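Local coordinates for extracellular solute-binding protein, family 5 (Chelativorans sp., PDB 6WM6) that binds EDTA and other aminopolycarboxylates in the periplasm, probably delivering them to an ABC transporter for uptake, at residues Ala330-Thr340 and Met421-Leu432; Phe484-Ile495 and Glu513-Leu524. All coordinates share one frame; numbering follows the deposited sequence.

Contact 1: Ala330-Thr340 and Met421-Leu432; sequences AIDAGDLKAKT and MARLITGYIAPL
L336 pushes its CD1 into the hollow between M421, L424, I425 and Y428, and this knob-into-hole packing is the tight part of the contact. L336 CD1 lies 3.8 Å from L424 CB, and in the modelled conformer of M421 the CG of L336 faces its sulfur. L424 answers as a knob among D335, L336, K339 and T340, its CD1 3.8 Å from K339 CB. The segments 333-340 and 421-429, the latter part of helix 416-429, run roughly antiparallel, at 147°, on the solute-binding protein fold; strand 524-537 touches the same cluster through I527 and Y528 at M421. Toward the start of helix 333-340 the Y428 ring lies across the I331-D332 turn. D332 CB sits over a face of this ring, 4.1 Å from its centroid, as a CH-pi contact, and D332 OD1 caps the helix by accepting from D335 N. The Y428 hydroxyl donates to D335 OD2 at 2.6 Å; OD2 accepts with its anti lone pair, the one away from OD1. The solvent side is looser. K339, bent at chi2 and chi4, turns its end away from L424, and its NZ forms a salt bridge with D335 OD1, 2.7 Å. At the far end one water bridges A330 O and Y428 O.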
loop_
_atom_site.group_PDB
_atom_site.type_symbol
_atom_site.label_atom_id
_atom_site.label_comp_id
_atom_site.label_asym_id
_atom_site.label_seq_id
_atom_site.Cartn_x
_atom_site.Cartn_y
_atom_site.Cartn_z
ATOM N N ALA A 330 -26.669 10.866 -3.749
ATOM C CA ALA A 330 -26.696 11.669 -4.961
ATOM C C ALA A 330 -25.516 11.388 -5.881
ATOM O O ALA A 330 -25.623 11.557 -7.107
ATOM C CB ALA A 330 -26.703 13.148 -4.580
ATOM N N ILE A 331 -24.370 10.983 -5.335
ATOM C CA ILE A 331 -23.224 10.669 -6.186
ATOM C C ILE A 331 -23.591 9.523 -7.113
ATOM O O ILE A 331 -24.156 8.507 -6.693
ATOM C CB ILE A 331 -21.997 10.363 -5.313
ATOM C CG1 ILE A 331 -21.507 11.640 -4.667
ATOM C CG2 ILE A 331 -20.907 9.687 -6.126
ATOM C CD1 ILE A 331 -20.425 11.434 -3.614
ATOM N N ASP A 332 -23.257 9.679 -8.399
ATOM C CA ASP A 332 -23.524 8.657 -9.419
ATOM C C ASP A 332 -22.218 7.927 -9.687
ATOM O O ASP A 332 -21.387 8.394 -10.471
ATOM C CB ASP A 332 -24.050 9.330 -10.685
ATOM C CG ASP A 332 -24.500 8.341 -11.750
ATOM O OD1 ASP A 332 -24.028 7.186 -11.757
ATOM O OD2 ASP A 332 -25.327 8.744 -12.596
ATOM N N ALA A 333 -22.024 6.782 -9.024
ATOM C CA ALA A 333 -20.761 6.059 -9.145
ATOM C C ALA A 333 -20.588 5.458 -10.530
ATOM O O ALA A 333 -19.454 5.364 -11.015
ATOM C CB ALA A 333 -20.663 4.968 -8.073
ATOM N N GLY A 334 -21.680 5.063 -11.175
ATOM C CA GLY A 334 -21.579 4.578 -12.548
ATOM C C GLY A 334 -21.024 5.636 -13.472
ATOM O O GLY A 334 -20.135 5.372 -14.279
ATOM N N ASP A 335 -21.530 6.862 -13.349
ATOM C CA ASP A 335 -21.018 7.952 -14.173
ATOM C C ASP A 335 -19.590 8.303 -13.793
ATOM O O ASP A 335 -18.755 8.593 -14.655
ATOM C CB ASP A 335 -21.916 9.181 -14.010
ATOM C CG ASP A 335 -21.503 10.323 -14.925
ATOM O OD1 ASP A 335 -21.682 10.176 -16.157
ATOM O OD2 ASP A 335 -20.978 11.351 -14.429
ATOM N N LEU A 336 -19.277 8.289 -12.502
ATOM C CA LEU A 336 -17.927 8.584 -12.060
ATOM C C LEU A 336 -16.930 7.658 -12.745
ATOM O O LEU A 336 -15.893 8.092 -13.265
ATOM C CB LEU A 336 -17.879 8.402 -10.545
ATOM C CG LEU A 336 -16.886 9.158 -9.699
ATOM C CD1 LEU A 336 -16.922 10.640 -9.945
ATOM C CD2 LEU A 336 -17.226 8.869 -8.242
ATOM N N LYS A 337 -17.221 6.356 -12.744
ATOM C CA LYS A 337 -16.327 5.391 -13.361
ATOM C C LYS A 337 -16.386 5.469 -14.884
ATOM O O LYS A 337 -15.360 5.309 -15.545
ATOM C CB LYS A 337 -16.685 3.990 -12.852
ATOM C CG LYS A 337 -15.634 2.938 -13.153
ATOM C CD LYS A 337 -15.932 1.588 -12.482
ATOM C CE LYS A 337 -17.072 0.841 -13.123
ATOM N NZ LYS A 337 -16.695 0.276 -14.456
ATOM N N ALA A 338 -17.571 5.740 -15.444
ATOM C CA ALA A 338 -17.717 5.861 -16.892
ATOM C C ALA A 338 -16.895 7.007 -17.456
ATOM O O ALA A 338 -16.387 6.912 -18.590
ATOM C CB ALA A 338 -19.187 6.074 -17.266
ATOM N N LYS A 339 -16.734 8.085 -16.694
ATOM C CA LYS A 339 -16.012 9.250 -17.180
ATOM C C LYS A 339 -14.515 9.193 -16.938
ATOM O O LYS A 339 -13.750 9.838 -17.664
ATOM C CB LYS A 339 -16.563 10.518 -16.509
ATOM C CG LYS A 339 -18.016 10.826 -16.798
ATOM C CD LYS A 339 -18.164 11.619 -18.076
ATOM C CE LYS A 339 -19.595 12.127 -18.250
ATOM N NZ LYS A 339 -20.565 11.021 -18.470
ATOM N N THR A 340 -14.048 8.442 -15.935
ATOM C CA THR A 340 -12.665 8.508 -15.512
ATOM C C THR A 340 -11.872 7.219 -15.681
ATOM O O THR A 340 -10.637 7.272 -15.652
ATOM C CB THR A 340 -12.563 8.935 -14.031
ATOM O OG1 THR A 340 -13.247 7.967 -13.218
ATOM C CG2 THR A 340 -13.181 10.298 -13.820
ATOM N N MET A 421 -12.728 13.553 -10.612
ATOM C CA MET A 421 -13.833 13.081 -9.788
ATOM C C MET A 421 -14.352 14.170 -8.859
ATOM O O MET A 421 -15.549 14.223 -8.592
ATOM C CB MET A 421 -13.445 11.786 -9.055
ATOM C CG MET A 421 -13.403 10.583 -10.028
ATOM S SD MET A 421 -13.279 8.946 -9.263
ATOM C CE MET A 421 -11.921 9.366 -8.144
ATOM N N ALA A 422 -13.474 15.045 -8.367
ATOM C CA ALA A 422 -13.935 16.120 -7.502
ATOM C C ALA A 422 -14.895 17.032 -8.251
ATOM O O ALA A 422 -15.902 17.488 -7.693
ATOM C CB ALA A 422 -12.732 16.927 -6.990
ATOM N N ARG A 423 -14.600 17.316 -9.526
ATOM C CA ARG A 423 -15.507 18.146 -10.315
ATOM C C ARG A 423 -16.820 17.423 -10.587
ATOM O O ARG A 423 -17.893 18.028 -10.548
ATOM C CB ARG A 423 -14.833 18.550 -11.625
ATOM C CG ARG A 423 -13.650 19.486 -11.441
ATOM C CD ARG A 423 -13.108 19.946 -12.784
ATOM N NE ARG A 423 -11.989 20.873 -12.639
ATOM C CZ ARG A 423 -12.114 22.184 -12.450
ATOM N NH1 ARG A 423 -11.032 22.940 -12.335
ATOM N NH2 ARG A 423 -13.317 22.741 -12.372
ATOM N N LEU A 424 -16.747 16.124 -10.891
ATOM C CA LEU A 424 -17.979 15.368 -11.112
ATOM C C LEU A 424 -18.848 15.321 -9.864
ATOM O O LEU A 424 -20.077 15.486 -9.942
ATOM C CB LEU A 424 -17.626 13.954 -11.563
ATOM C CG LEU A 424 -17.033 13.900 -12.974
ATOM C CD1 LEU A 424 -16.403 12.549 -13.262
ATOM C CD2 LEU A 424 -18.136 14.218 -13.979
ATOM N N ILE A 425 -18.231 15.125 -8.697
ATOM C CA ILE A 425 -18.978 15.063 -7.445
ATOM C C ILE A 425 -19.645 16.397 -7.156
ATOM O O ILE A 425 -20.799 16.449 -6.707
ATOM C CB ILE A 425 -18.054 14.600 -6.296
ATOM C CG1 ILE A 425 -17.724 13.114 -6.496
ATOM C CG2 ILE A 425 -18.697 14.865 -4.951
ATOM C CD1 ILE A 425 -16.542 12.637 -5.689
ATOM N N THR A 426 -18.934 17.501 -7.406
ATOM C CA THR A 426 -19.546 18.822 -7.288
ATOM C C THR A 426 -20.830 18.910 -8.098
ATOM O O THR A 426 -21.844 19.421 -7.611
ATOM C CB THR A 426 -18.542 19.873 -7.754
ATOM O OG1 THR A 426 -17.436 19.896 -6.842
ATOM C CG2 THR A 426 -19.188 21.260 -7.812
ATOM N N GLY A 427 -20.803 18.396 -9.333
ATOM C CA GLY A 427 -21.993 18.437 -10.168
ATOM C C GLY A 427 -23.112 17.544 -9.676
ATOM O O GLY A 427 -24.289 17.900 -9.780
ATOM N N TYR A 428 -22.774 16.374 -9.127
ATOM C CA TYR A 428 -23.825 15.480 -8.643
ATOM C C TYR A 428 -24.601 16.074 -7.472
ATOM O O TYR A 428 -25.799 15.794 -7.314
ATOM C CB TYR A 428 -23.254 14.136 -8.174
ATOM C CG TYR A 428 -22.463 13.367 -9.205
ATOM C CD1 TYR A 428 -22.816 13.359 -10.554
ATOM C CD2 TYR A 428 -21.332 12.649 -8.831
ATOM C CE1 TYR A 428 -22.067 12.658 -11.484
ATOM C CE2 TYR A 428 -20.599 11.955 -9.744
ATOM C CZ TYR A 428 -20.957 11.957 -11.069
ATOM O OH TYR A 428 -20.191 11.262 -11.967
ATOM N N ILE A 429 -23.940 16.858 -6.617
ATOM C CA ILE A 429 -24.586 17.384 -5.419
ATOM C C ILE A 429 -25.139 18.784 -5.603
ATOM O O ILE A 429 -25.849 19.275 -4.709
ATOM C CB ILE A 429 -23.681 17.307 -4.174
ATOM C CG1 ILE A 429 -22.482 18.238 -4.288
ATOM C CG2 ILE A 429 -23.216 15.862 -3.982
ATOM C CD1 ILE A 429 -21.652 18.288 -3.017
ATOM N N ALA A 430 -24.857 19.436 -6.729
ATOM C CA ALA A 430 -25.406 20.766 -6.957
ATOM C C ALA A 430 -26.929 20.771 -6.906
ATOM O O ALA A 430 -27.495 21.731 -6.354
ATOM C CB ALA A 430 -24.882 21.324 -8.283
ATOM N N PRO A 431 -27.638 19.763 -7.421
ATOM C CA PRO A 431 -29.111 19.765 -7.302
ATOM C C PRO A 431 -29.623 19.699 -5.874
ATOM O O PRO A 431 -30.807 19.997 -5.637
ATOM C CB PRO A 431 -29.536 18.529 -8.105
ATOM C CG PRO A 431 -28.414 18.288 -9.059
ATOM C CD PRO A 431 -27.155 18.716 -8.347
ATOM N N LEU A 432 -28.799 19.302 -4.909
ATOM C CA LEU A 432 -29.193 19.334 -3.509
ATOM C C LEU A 432 -29.097 20.729 -2.908
ATOM O O LEU A 432 -29.451 20.904 -1.736
ATOM C CB LEU A 432 -28.320 18.386 -2.694
ATOM C CG LEU A 432 -28.269 16.936 -3.168
ATOM C CD1 LEU A 432 -27.423 16.097 -2.200
ATOM C CD2 LEU A 432 -29.667 16.336 -3.338
HETATM O O HOH W 1 -26.814 13.238 -8.747
#

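Contact 2: Phe484-Ile495 and Glu513-Leu524; sequences FGFNDPKIEEII and EADELAMDYAAL
F486 wedges its ring between the chain turn at A523-L524 and the last turns of helix 504-521. A523 CB fills one face of the ring, 4.0 Å from F486 CZ, while the A518 carbonyl oxygen and L524 CB meet its edge in the ring plane; A518 O is 3.5 Å from F486 CE1. Y521 slides past in the opposite direction, the two rings oblique at 45°. Its CG is anti to the backbone N (chi1 -171°), which carries the ring alongside F486 and its hydroxyl to S313. F484 lays its ring atoms CD2 and CE2 beside L524 CD1. Further along, helix segments 489-495 and 513-521 pack as a nearly antiparallel hairpin, at 155°. The small A514 makes a hollow that I494 CG2 enters, 3.7 Å from A514 CB. I491 passes L517 with CG1 against L517 CB, at 3.8 Å, and I494 CD1 lies across the E513 side chain, 3.6 Å from its CD. At the exposed end K490 and E513 cross at about a right angle, joined by a water that accepts from K490 NZ and donates to E513 OE1. The packing is mainly apolar, with no clear direct hydrogen bond between the segments; these opposite charges probably add only a modest attraction.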
loop_
_atom_site.group_PDB
_atom_site.type_symbol
_atom_site.label_atom_id
_atom_site.label_comp_id
_atom_site.label_asym_id
_atom_site.label_seq_id
_atom_site.Cartn_x
_atom_site.Cartn_y
_atom_site.Cartn_z
ATOM N N PHE A 484 -11.739 10.252 9.402
ATOM C CA PHE A 484 -13.126 10.636 9.153
ATOM C C PHE A 484 -14.033 10.363 10.335
ATOM O O PHE A 484 -15.232 10.625 10.249
ATOM C CB PHE A 484 -13.594 10.002 7.841
ATOM C CG PHE A 484 -12.588 10.244 6.742
ATOM C CD1 PHE A 484 -12.294 11.530 6.379
ATOM C CD2 PHE A 484 -11.888 9.200 6.168
ATOM C CE1 PHE A 484 -11.323 11.804 5.434
ATOM C CE2 PHE A 484 -10.921 9.448 5.194
ATOM C CZ PHE A 484 -10.636 10.776 4.845
ATOM N N GLY A 485 -13.477 9.904 11.457
ATOM C CA GLY A 485 -14.192 9.949 12.712
ATOM C C GLY A 485 -15.026 8.738 13.074
ATOM O O GLY A 485 -16.009 8.883 13.794
ATOM N N PHE A 486 -14.651 7.544 12.612
ATOM C CA PHE A 486 -15.319 6.338 13.093
ATOM C C PHE A 486 -15.111 6.248 14.595
ATOM O O PHE A 486 -14.029 6.542 15.117
ATOM C CB PHE A 486 -14.802 5.088 12.377
ATOM C CG PHE A 486 -15.217 5.017 10.929
ATOM C CD1 PHE A 486 -16.463 4.537 10.567
ATOM C CD2 PHE A 486 -14.367 5.463 9.949
ATOM C CE1 PHE A 486 -16.851 4.498 9.238
ATOM C CE2 PHE A 486 -14.739 5.430 8.622
ATOM C CZ PHE A 486 -15.994 4.948 8.276
ATOM N N ASN A 487 -16.185 5.915 15.301
ATOM C CA ASN A 487 -16.174 5.921 16.761
ATOM C C ASN A 487 -17.227 4.938 17.230
ATOM O O ASN A 487 -18.360 5.326 17.559
ATOM C CB ASN A 487 -16.402 7.336 17.296
ATOM C CG ASN A 487 -16.361 7.390 18.811
ATOM O OD1 ASN A 487 -16.204 6.367 19.470
ATOM N ND2 ASN A 487 -16.504 8.585 19.367
ATOM N N ASP A 488 -16.891 3.676 17.235
ATOM C CA ASP A 488 -17.868 2.620 17.495
ATOM C C ASP A 488 -17.165 1.446 18.155
ATOM O O ASP A 488 -16.454 0.674 17.488
ATOM C CB ASP A 488 -18.569 2.195 16.207
ATOM C CG ASP A 488 -19.770 1.317 16.471
ATOM O OD1 ASP A 488 -19.874 0.757 17.595
ATOM O OD2 ASP A 488 -20.630 1.188 15.577
ATOM N N PRO A 489 -17.344 1.270 19.466
ATOM C CA PRO A 489 -16.716 0.119 20.133
ATOM C C PRO A 489 -17.094 -1.216 19.514
ATOM O O PRO A 489 -16.300 -2.159 19.593
ATOM C CB PRO A 489 -17.191 0.243 21.586
ATOM C CG PRO A 489 -17.505 1.706 21.746
ATOM C CD PRO A 489 -18.062 2.140 20.417
ATOM N N LYS A 490 -18.280 -1.339 18.921
ATOM C CA LYS A 490 -18.662 -2.602 18.286
ATOM C C LYS A 490 -17.805 -2.894 17.056
ATOM O O LYS A 490 -17.373 -4.036 16.854
ATOM C CB LYS A 490 -20.148 -2.567 17.928
ATOM C CG LYS A 490 -20.702 -3.848 17.319
ATOM C CD LYS A 490 -20.474 -5.061 18.210
ATOM C CE LYS A 490 -21.209 -6.285 17.668
ATOM N NZ LYS A 490 -21.006 -7.495 18.514
ATOM N N ILE A 491 -17.539 -1.879 16.231
ATOM C CA ILE A 491 -16.622 -2.057 15.107
ATOM C C ILE A 491 -15.266 -2.514 15.610
ATOM O O ILE A 491 -14.647 -3.427 15.036
ATOM C CB ILE A 491 -16.525 -0.765 14.289
ATOM C CG1 ILE A 491 -17.838 -0.540 13.521
ATOM C CG2 ILE A 491 -15.310 -0.818 13.333
ATOM C CD1 ILE A 491 -17.871 0.744 12.736
ATOM N N GLU A 492 -14.772 -1.888 16.690
ATOM C CA GLU A 492 -13.447 -2.236 17.195
ATOM C C GLU A 492 -13.424 -3.670 17.715
ATOM O O GLU A 492 -12.460 -4.404 17.485
ATOM C CB GLU A 492 -13.034 -1.236 18.282
ATOM C CG GLU A 492 -13.063 0.181 17.771
ATOM C CD GLU A 492 -12.436 1.180 18.716
ATOM O OE1 GLU A 492 -11.766 0.760 19.679
ATOM O OE2 GLU A 492 -12.618 2.387 18.475
ATOM N N GLU A 493 -14.478 -4.084 18.408
ATOM C CA GLU A 493 -14.562 -5.446 18.918
ATOM C C GLU A 493 -14.554 -6.446 17.768
ATOM O O GLU A 493 -13.865 -7.478 17.826
ATOM C CB GLU A 493 -15.818 -5.594 19.767
ATOM C CG GLU A 493 -16.140 -7.012 20.219
ATOM C CD GLU A 493 -17.476 -7.095 20.943
ATOM O OE1 GLU A 493 -18.270 -6.132 20.849
ATOM O OE2 GLU A 493 -17.728 -8.120 21.609
ATOM N N ILE A 494 -15.321 -6.166 16.713
ATOM C CA ILE A 494 -15.371 -7.061 15.568
ATOM C C ILE A 494 -14.011 -7.170 14.899
ATOM O O ILE A 494 -13.572 -8.273 14.548
ATOM C CB ILE A 494 -16.433 -6.575 14.567
ATOM C CG1 ILE A 494 -17.847 -6.711 15.136
ATOM C CG2 ILE A 494 -16.322 -7.367 13.255
ATOM C CD1 ILE A 494 -18.849 -5.827 14.445
ATOM N N ILE A 495 -13.325 -6.039 14.716
ATOM C CA ILE A 495 -12.012 -6.060 14.082
ATOM C C ILE A 495 -11.043 -6.900 14.905
ATOM O O ILE A 495 -10.266 -7.685 14.353
ATOM C CB ILE A 495 -11.502 -4.620 13.853
ATOM C CG1 ILE A 495 -12.319 -3.926 12.771
ATOM C CG2 ILE A 495 -10.009 -4.632 13.533
ATOM C CD1 ILE A 495 -12.067 -2.427 12.646
ATOM N N GLU A 513 -19.228 -7.939 9.269
ATOM C CA GLU A 513 -20.142 -7.176 10.115
ATOM C C GLU A 513 -19.635 -5.766 10.357
ATOM O O GLU A 513 -20.427 -4.805 10.399
ATOM C CB GLU A 513 -20.374 -7.919 11.435
ATOM C CG GLU A 513 -21.472 -7.283 12.266
ATOM C CD GLU A 513 -21.672 -7.926 13.632
ATOM O OE1 GLU A 513 -20.956 -8.897 13.982
ATOM O OE2 GLU A 513 -22.566 -7.447 14.375
ATOM N N ALA A 514 -18.326 -5.604 10.522
ATOM C CA ALA A 514 -17.764 -4.271 10.707
ATOM C C ALA A 514 -17.878 -3.449 9.434
ATOM O O ALA A 514 -18.125 -2.250 9.497
ATOM C CB ALA A 514 -16.305 -4.364 11.142
ATOM N N ASP A 515 -17.716 -4.070 8.271
ATOM C CA ASP A 515 -17.899 -3.370 7.007
ATOM C C ASP A 515 -19.321 -2.842 6.891
ATOM O O ASP A 515 -19.539 -1.700 6.453
ATOM C CB ASP A 515 -17.550 -4.316 5.855
ATOM C CG ASP A 515 -17.219 -3.628 4.544
ATOM O OD1 ASP A 515 -16.858 -2.423 4.505
ATOM O OD2 ASP A 515 -17.290 -4.322 3.509
ATOM N N GLU A 516 -20.313 -3.645 7.289
ATOM C CA GLU A 516 -21.706 -3.194 7.264
ATOM C C GLU A 516 -21.887 -1.974 8.156
ATOM O O GLU A 516 -22.479 -0.971 7.744
ATOM C CB GLU A 516 -22.636 -4.332 7.723
ATOM C CG GLU A 516 -22.567 -5.618 6.889
ATOM C CD GLU A 516 -23.356 -5.610 5.604
ATOM O OE1 GLU A 516 -24.129 -4.671 5.364
ATOM O OE2 GLU A 516 -23.219 -6.593 4.818
ATOM N N LEU A 517 -21.395 -2.040 9.392
ATOM C CA LEU A 517 -21.555 -0.920 10.326
ATOM C C LEU A 517 -20.801 0.309 9.840
ATOM O O LEU A 517 -21.270 1.436 10.002
ATOM C CB LEU A 517 -21.079 -1.337 11.710
ATOM C CG LEU A 517 -21.901 -2.422 12.406
ATOM C CD1 LEU A 517 -21.219 -2.876 13.688
ATOM C CD2 LEU A 517 -23.323 -1.948 12.697
ATOM N N ALA A 518 -19.616 0.131 9.281
ATOM C CA ALA A 518 -18.862 1.271 8.780
ATOM C C ALA A 518 -19.607 1.947 7.637
ATOM O O ALA A 518 -19.639 3.174 7.546
ATOM C CB ALA A 518 -17.481 0.811 8.340
ATOM N N MET A 519 -20.223 1.168 6.749
ATOM C CA MET A 519 -21.000 1.763 5.681
ATOM C C MET A 519 -22.272 2.419 6.197
ATOM O O MET A 519 -22.674 3.457 5.652
ATOM C CB MET A 519 -21.288 0.715 4.624
ATOM C CG MET A 519 -20.017 0.244 3.919
ATOM S SD MET A 519 -18.954 1.588 3.294
ATOM C CE MET A 519 -20.145 2.238 2.191
ATOM N N ASP A 520 -22.888 1.880 7.250
ATOM C CA ASP A 520 -24.030 2.540 7.856
ATOM C C ASP A 520 -23.676 3.963 8.289
ATOM O O ASP A 520 -24.515 4.874 8.231
ATOM C CB ASP A 520 -24.506 1.766 9.099
ATOM C CG ASP A 520 -25.194 0.457 8.780
ATOM O OD1 ASP A 520 -25.619 0.223 7.628
ATOM O OD2 ASP A 520 -25.316 -0.349 9.741
ATOM N N TYR A 521 -22.434 4.179 8.766
ATOM C CA TYR A 521 -22.035 5.468 9.327
ATOM C C TYR A 521 -21.756 6.507 8.246
ATOM O O TYR A 521 -21.778 7.706 8.537
ATOM C CB TYR A 521 -20.793 5.242 10.202
ATOM C CG TYR A 521 -20.355 6.402 11.044
ATOM C CD1 TYR A 521 -21.141 6.851 12.101
ATOM C CD2 TYR A 521 -19.149 7.047 10.803
ATOM C CE1 TYR A 521 -20.731 7.943 12.891
ATOM C CE2 TYR A 521 -18.738 8.110 11.581
ATOM C CZ TYR A 521 -19.517 8.546 12.609
ATOM O OH TYR A 521 -19.096 9.627 13.375
ATOM N N ALA A 522 -21.468 6.071 7.017
ATOM C CA ALA A 522 -21.385 6.949 5.854
ATOM C C ALA A 522 -20.314 8.029 5.985
ATOM O O ALA A 522 -20.494 9.160 5.531
ATOM C CB ALA A 522 -22.749 7.566 5.526
ATOM N N ALA A 523 -19.176 7.690 6.590
ATOM C CA ALA A 523 -18.026 8.583 6.656
ATOM C C ALA A 523 -16.930 8.235 5.652
ATOM O O ALA A 523 -15.943 8.981 5.533
ATOM C CB ALA A 523 -17.444 8.626 8.079
ATOM N N LEU A 524 -17.080 7.144 4.920
ATOM C CA LEU A 524 -16.054 6.709 3.962
ATOM C C LEU A 524 -16.752 6.036 2.785
ATOM O O LEU A 524 -17.448 5.020 2.952
ATOM C CB LEU A 524 -15.043 5.781 4.634
ATOM C CG LEU A 524 -13.841 5.372 3.795
ATOM C CD1 LEU A 524 -13.020 6.568 3.405
ATOM C CD2 LEU A 524 -12.993 4.381 4.604
HETATM O O HOH W 2 -20.968 -9.866 16.463
#

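In the fold
Both segments of contact 1 precede those of contact 2 in sequence. The centres of the two contacts lie 25 Å apart, and their nearest atoms about 9 Å, without touching. One mixed sheet connects them: strand 524-537 begins at L524 in contact 2, and the next residue, F525, touches I331 of contact 1. Strand 305-311 of this sheet also receives L524, through W306 and F308. Helix 321-330 is a second connection, ending at A330 in contact 1 and touching A522 of contact 2 through K325 and L328. Both roughly antiparallel helix pairs thus adjoin strand 524-537 of the same mixed sheet, which ties them to one structural unit of the binding protein.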